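Local coordinates for protein UDP-N-acetylmuramate--L-alanine ligase (Thermotoga maritima, PDB 1J6U) that joins L-alanine to UDP-N-acetylmuramate at the expense of ATP, a cytoplasmic step in the synthesis of cell-wall peptidoglycan, at residues P63-K77 with P86-N100. Numbering follows the deposited sequence.
Sequences PHSADNWYDPDLVIK and PEIVRARMERVPIEN
A beta-alpha-beta unit, strand 74-77, helix 86-93 and strand 98-100, closes on itself and on the loop before it. V75 and I98, I76 and E99, and K77 and N100 pair in parallel: V75 N donates to P97 O (3.0 Å), E99 N to V75 O and K77 N to E99 O. The helix packs on the sheet face bearing V75, whose CG2 meets A91 CB and V96 CG1 at 3.9 Å, while its CG1 touches I88 CD1. Beside this core W69 is sandwiched. R90 CG sits 3.7 Å from the centroid of the W69 six-membered ring, P72 CD lies toward the rim of the opposite face, and V96 lies at the ring edge. With bends at chi2 and chi3, the R90 chain lays its guanidinium over the five-membered ring, planes 29° apart, an off-centre cation-pi contact; R90 NH1 forms a hydrogen-bonded salt bridge with E94 OE1 (2.6 Å). Nearer the helix start, E87 OE2 collects three donors: S65 N on its anti lone pair (3.1 Å), and H64 ND1 (3.2 Å) and N68 ND2 (3.0 Å) from opposite sides of the carboxylate plane. E87 OE1 turns to S42 and H16, and S42 OG also bonds H64 ND1. An alanine at E87 would remove this shared acceptor and is likely to leave S65 N without its mate, H64 and N68 each one bond poorer, and the 63-68 loop less tied to the helix. Parallel strands in the order 3-2-1-4-5, with this right-handed crossover at one edge, are typical of the Rossmann-like N-terminal domain of Mur ligases.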
# COMPACT_ATOMS: atom_id res chain seq x y z
N PRO A 63 -12.91 2.15 21.91
CA PRO A 63 -11.89 1.13 21.68
C PRO A 63 -12.42 -0.27 21.97
O PRO A 63 -13.63 -0.48 22.04
CB PRO A 63 -10.80 1.51 22.66
CG PRO A 63 -11.65 1.93 23.89
CD PRO A 63 -12.74 2.77 23.25
N HIS A 64 -11.50 -1.22 22.13
CA HIS A 64 -11.89 -2.59 22.41
C HIS A 64 -12.44 -2.69 23.83
O HIS A 64 -11.89 -2.12 24.78
CB HIS A 64 -10.70 -3.53 22.27
CG HIS A 64 -10.22 -3.69 20.86
ND1 HIS A 64 -11.08 -3.93 19.80
CD2 HIS A 64 -8.98 -3.61 20.32
CE1 HIS A 64 -10.38 -4.00 18.68
NE2 HIS A 64 -9.11 -3.81 18.97
N SER A 65 -13.55 -3.41 23.94
CA SER A 65 -14.24 -3.65 25.19
C SER A 65 -15.18 -4.81 24.98
O SER A 65 -15.82 -4.87 23.94
CB SER A 65 -15.11 -2.44 25.56
OG SER A 65 -16.05 -2.80 26.58
N ALA A 66 -15.29 -5.71 25.96
CA ALA A 66 -16.24 -6.82 25.84
C ALA A 66 -17.66 -6.22 25.78
O ALA A 66 -18.63 -6.89 25.49
CB ALA A 66 -16.11 -7.80 26.99
N ASP A 67 -17.77 -4.93 26.06
CA ASP A 67 -19.05 -4.25 25.93
C ASP A 67 -19.49 -4.34 24.42
O ASP A 67 -20.69 -4.35 24.10
CB ASP A 67 -18.84 -2.77 26.30
CG ASP A 67 -19.69 -2.32 27.47
OD1 ASP A 67 -19.49 -1.17 27.94
OD2 ASP A 67 -20.56 -3.10 27.92
N ASN A 68 -18.52 -4.39 23.51
CA ASN A 68 -18.80 -4.42 22.07
C ASN A 68 -19.15 -5.81 21.61
O ASN A 68 -18.59 -6.29 20.63
CB ASN A 68 -17.60 -3.95 21.28
CG ASN A 68 -17.02 -2.67 21.80
OD1 ASN A 68 -17.76 -1.79 22.25
ND2 ASN A 68 -15.69 -2.53 21.73
N TRP A 69 -20.07 -6.45 22.30
CA TRP A 69 -20.45 -7.80 21.94
C TRP A 69 -21.92 -7.82 21.56
O TRP A 69 -22.75 -7.30 22.29
CB TRP A 69 -20.16 -8.73 23.12
CG TRP A 69 -20.40 -10.13 22.82
CD1 TRP A 69 -21.54 -10.82 23.07
CD2 TRP A 69 -19.51 -11.04 22.19
NE1 TRP A 69 -21.41 -12.12 22.64
CE2 TRP A 69 -20.17 -12.28 22.09
CE3 TRP A 69 -18.21 -10.93 21.68
CZ2 TRP A 69 -19.58 -13.41 21.52
CZ3 TRP A 69 -17.61 -12.06 21.11
CH2 TRP A 69 -18.30 -13.28 21.03
N TYR A 70 -22.23 -8.38 20.40
CA TYR A 70 -23.62 -8.44 19.96
C TYR A 70 -24.01 -9.81 19.45
O TYR A 70 -24.70 -9.95 18.45
CB TYR A 70 -23.87 -7.33 18.95
CG TYR A 70 -23.69 -5.99 19.59
CD1 TYR A 70 -22.42 -5.48 19.83
CD2 TYR A 70 -24.78 -5.28 20.05
CE1 TYR A 70 -22.24 -4.26 20.52
CE2 TYR A 70 -24.63 -4.07 20.73
CZ TYR A 70 -23.36 -3.55 20.97
OH TYR A 70 -23.25 -2.33 21.60
N ASP A 71 -23.53 -10.80 20.19
CA ASP A 71 -23.79 -12.21 19.95
C ASP A 71 -23.60 -12.59 18.50
O ASP A 71 -24.54 -12.98 17.83
CB ASP A 71 -25.19 -12.56 20.45
CG ASP A 71 -25.46 -12.01 21.86
OD1 ASP A 71 -26.40 -11.21 22.02
OD2 ASP A 71 -24.71 -12.38 22.81
N PRO A 72 -22.36 -12.46 18.01
CA PRO A 72 -22.00 -12.79 16.64
C PRO A 72 -21.91 -14.28 16.50
O PRO A 72 -21.72 -14.98 17.48
CB PRO A 72 -20.64 -12.15 16.50
CG PRO A 72 -20.05 -12.39 17.86
CD PRO A 72 -21.18 -11.97 18.76
N ASP A 73 -22.01 -14.77 15.28
CA ASP A 73 -21.92 -16.18 15.00
C ASP A 73 -20.48 -16.43 14.72
O ASP A 73 -19.99 -17.56 14.75
CB ASP A 73 -22.69 -16.53 13.73
CG ASP A 73 -24.11 -16.08 13.80
OD1 ASP A 73 -24.73 -16.34 14.84
OD2 ASP A 73 -24.59 -15.45 12.82
N LEU A 74 -19.78 -15.34 14.46
CA LEU A 74 -18.40 -15.49 14.10
C LEU A 74 -17.57 -14.30 14.51
O LEU A 74 -18.03 -13.16 14.46
CB LEU A 74 -18.34 -15.68 12.58
CG LEU A 74 -16.94 -15.97 12.09
CD1 LEU A 74 -16.49 -17.28 12.76
CD2 LEU A 74 -16.92 -16.03 10.55
N VAL A 75 -16.35 -14.58 14.93
CA VAL A 75 -15.46 -13.50 15.33
C VAL A 75 -14.19 -13.63 14.53
O VAL A 75 -13.59 -14.70 14.49
CB VAL A 75 -15.04 -13.60 16.82
CG1 VAL A 75 -13.79 -12.73 17.03
CG2 VAL A 75 -16.15 -13.13 17.72
N ILE A 76 -13.78 -12.53 13.90
CA ILE A 76 -12.54 -12.53 13.14
C ILE A 76 -11.56 -11.55 13.77
O ILE A 76 -11.94 -10.43 14.17
CB ILE A 76 -12.77 -12.11 11.69
CG1 ILE A 76 -13.82 -13.03 11.07
CG2 ILE A 76 -11.45 -12.17 10.93
CD1 ILE A 76 -14.14 -12.68 9.67
N LYS A 77 -10.30 -11.96 13.85
CA LYS A 77 -9.27 -11.10 14.45
C LYS A 77 -7.98 -11.02 13.63
O LYS A 77 -7.62 -11.94 12.91
CB LYS A 77 -8.94 -11.59 15.86
CG LYS A 77 -8.19 -12.91 15.91
CD LYS A 77 -8.16 -13.46 17.33
CE LYS A 77 -6.77 -13.87 17.76
NZ LYS A 77 -6.21 -15.08 17.11
N PRO A 86 -10.33 -8.08 25.67
CA PRO A 86 -11.62 -8.46 26.25
C PRO A 86 -12.62 -9.09 25.29
O PRO A 86 -13.40 -9.95 25.68
CB PRO A 86 -12.14 -7.14 26.87
CG PRO A 86 -11.40 -6.07 26.13
CD PRO A 86 -10.01 -6.67 25.95
N GLU A 87 -12.60 -8.68 24.02
CA GLU A 87 -13.54 -9.22 23.05
C GLU A 87 -13.21 -10.65 22.74
O GLU A 87 -14.08 -11.49 22.54
CB GLU A 87 -13.53 -8.38 21.78
CG GLU A 87 -14.21 -7.01 22.01
CD GLU A 87 -14.01 -6.01 20.87
OE1 GLU A 87 -14.07 -6.43 19.69
OE2 GLU A 87 -13.81 -4.80 21.15
N ILE A 88 -11.93 -10.94 22.70
CA ILE A 88 -11.56 -12.29 22.40
C ILE A 88 -11.87 -13.15 23.62
O ILE A 88 -12.29 -14.31 23.48
CB ILE A 88 -10.07 -12.38 21.97
CG1 ILE A 88 -9.90 -11.67 20.63
CG2 ILE A 88 -9.61 -13.86 21.83
CD1 ILE A 88 -10.91 -12.16 19.57
N VAL A 89 -11.69 -12.60 24.82
CA VAL A 89 -11.97 -13.38 26.02
C VAL A 89 -13.47 -13.71 26.07
O VAL A 89 -13.83 -14.88 26.29
CB VAL A 89 -11.50 -12.68 27.33
CG1 VAL A 89 -12.00 -13.46 28.53
CG2 VAL A 89 -10.01 -12.69 27.38
N ARG A 90 -14.32 -12.71 25.84
CA ARG A 90 -15.75 -12.96 25.84
C ARG A 90 -16.06 -14.03 24.79
O ARG A 90 -16.67 -15.06 25.09
CB ARG A 90 -16.54 -11.70 25.54
CG ARG A 90 -18.01 -11.99 25.23
CD ARG A 90 -18.88 -12.24 26.49
NE ARG A 90 -19.65 -11.06 26.78
CZ ARG A 90 -20.96 -10.96 26.64
NH1 ARG A 90 -21.67 -12.00 26.23
NH2 ARG A 90 -21.56 -9.80 26.87
N ALA A 91 -15.60 -13.79 23.57
CA ALA A 91 -15.84 -14.75 22.49
C ALA A 91 -15.40 -16.16 22.89
O ALA A 91 -16.12 -17.12 22.64
CB ALA A 91 -15.09 -14.32 21.23
N ARG A 92 -14.24 -16.30 23.51
CA ARG A 92 -13.86 -17.65 23.86
C ARG A 92 -14.73 -18.23 24.94
O ARG A 92 -15.10 -19.39 24.91
CB ARG A 92 -12.39 -17.72 24.25
CG ARG A 92 -11.49 -17.46 23.07
CD ARG A 92 -10.25 -18.29 23.12
NE ARG A 92 -9.10 -17.49 22.71
CZ ARG A 92 -8.65 -17.41 21.46
NH1 ARG A 92 -9.27 -18.08 20.49
NH2 ARG A 92 -7.60 -16.63 21.20
N MSE A 93 -15.10 -17.42 25.91
CA MSE A 93 -15.92 -17.96 26.96
C MSE A 93 -17.31 -18.24 26.43
O MSE A 93 -17.95 -19.20 26.83
CB MSE A 93 -15.94 -17.01 28.15
CG MSE A 93 -14.74 -17.21 29.05
SE MSE A 93 -14.83 -16.02 30.55
CE MSE A 93 -16.42 -16.79 31.42
N GLU A 94 -17.76 -17.41 25.50
CA GLU A 94 -19.08 -17.61 24.91
C GLU A 94 -19.02 -18.74 23.87
O GLU A 94 -20.02 -19.10 23.26
CB GLU A 94 -19.55 -16.32 24.27
CG GLU A 94 -21.04 -16.08 24.35
CD GLU A 94 -21.49 -15.54 25.69
OE1 GLU A 94 -20.98 -14.49 26.14
OE2 GLU A 94 -22.37 -16.19 26.28
N ARG A 95 -17.83 -19.32 23.68
CA ARG A 95 -17.63 -20.43 22.74
C ARG A 95 -17.90 -20.08 21.26
O ARG A 95 -18.20 -20.96 20.45
CB ARG A 95 -18.51 -21.62 23.15
CG ARG A 95 -18.22 -22.17 24.55
CD ARG A 95 -17.00 -23.08 24.57
NE ARG A 95 -15.94 -22.58 25.45
CZ ARG A 95 -16.02 -22.49 26.78
NH1 ARG A 95 -17.13 -22.87 27.41
NH2 ARG A 95 -14.99 -22.01 27.47
N VAL A 96 -17.79 -18.81 20.93
CA VAL A 96 -17.98 -18.37 19.57
C VAL A 96 -16.70 -18.63 18.77
O VAL A 96 -15.60 -18.28 19.17
CB VAL A 96 -18.35 -16.90 19.54
CG1 VAL A 96 -18.32 -16.37 18.11
CG2 VAL A 96 -19.74 -16.75 20.12
N PRO A 97 -16.83 -19.30 17.63
CA PRO A 97 -15.67 -19.60 16.78
C PRO A 97 -14.93 -18.30 16.41
O PRO A 97 -15.54 -17.27 16.10
CB PRO A 97 -16.28 -20.28 15.57
CG PRO A 97 -17.68 -19.60 15.49
CD PRO A 97 -18.10 -19.61 16.94
N ILE A 98 -13.61 -18.36 16.50
CA ILE A 98 -12.78 -17.21 16.24
C ILE A 98 -11.84 -17.56 15.12
O ILE A 98 -11.22 -18.63 15.13
CB ILE A 98 -11.92 -16.86 17.46
CG1 ILE A 98 -12.80 -16.30 18.57
CG2 ILE A 98 -10.86 -15.83 17.09
CD1 ILE A 98 -12.14 -16.46 19.91
N GLU A 99 -11.75 -16.66 14.15
CA GLU A 99 -10.87 -16.90 13.05
C GLU A 99 -9.92 -15.76 12.80
O GLU A 99 -10.19 -14.61 13.18
CB GLU A 99 -11.68 -17.21 11.82
CG GLU A 99 -11.05 -18.33 11.08
CD GLU A 99 -12.08 -19.13 10.37
OE1 GLU A 99 -13.13 -19.40 11.01
OE2 GLU A 99 -11.82 -19.47 9.18
N ASN A 100 -8.78 -16.10 12.19
CA ASN A 100 -7.74 -15.13 11.84
C ASN A 100 -7.96 -14.58 10.44
O ASN A 100 -8.33 -15.32 9.53
CB ASN A 100 -6.37 -15.78 11.97
CG ASN A 100 -6.02 -16.08 13.43
OD1 ASN A 100 -5.99 -15.18 14.27
ND2 ASN A 100 -5.77 -17.35 13.75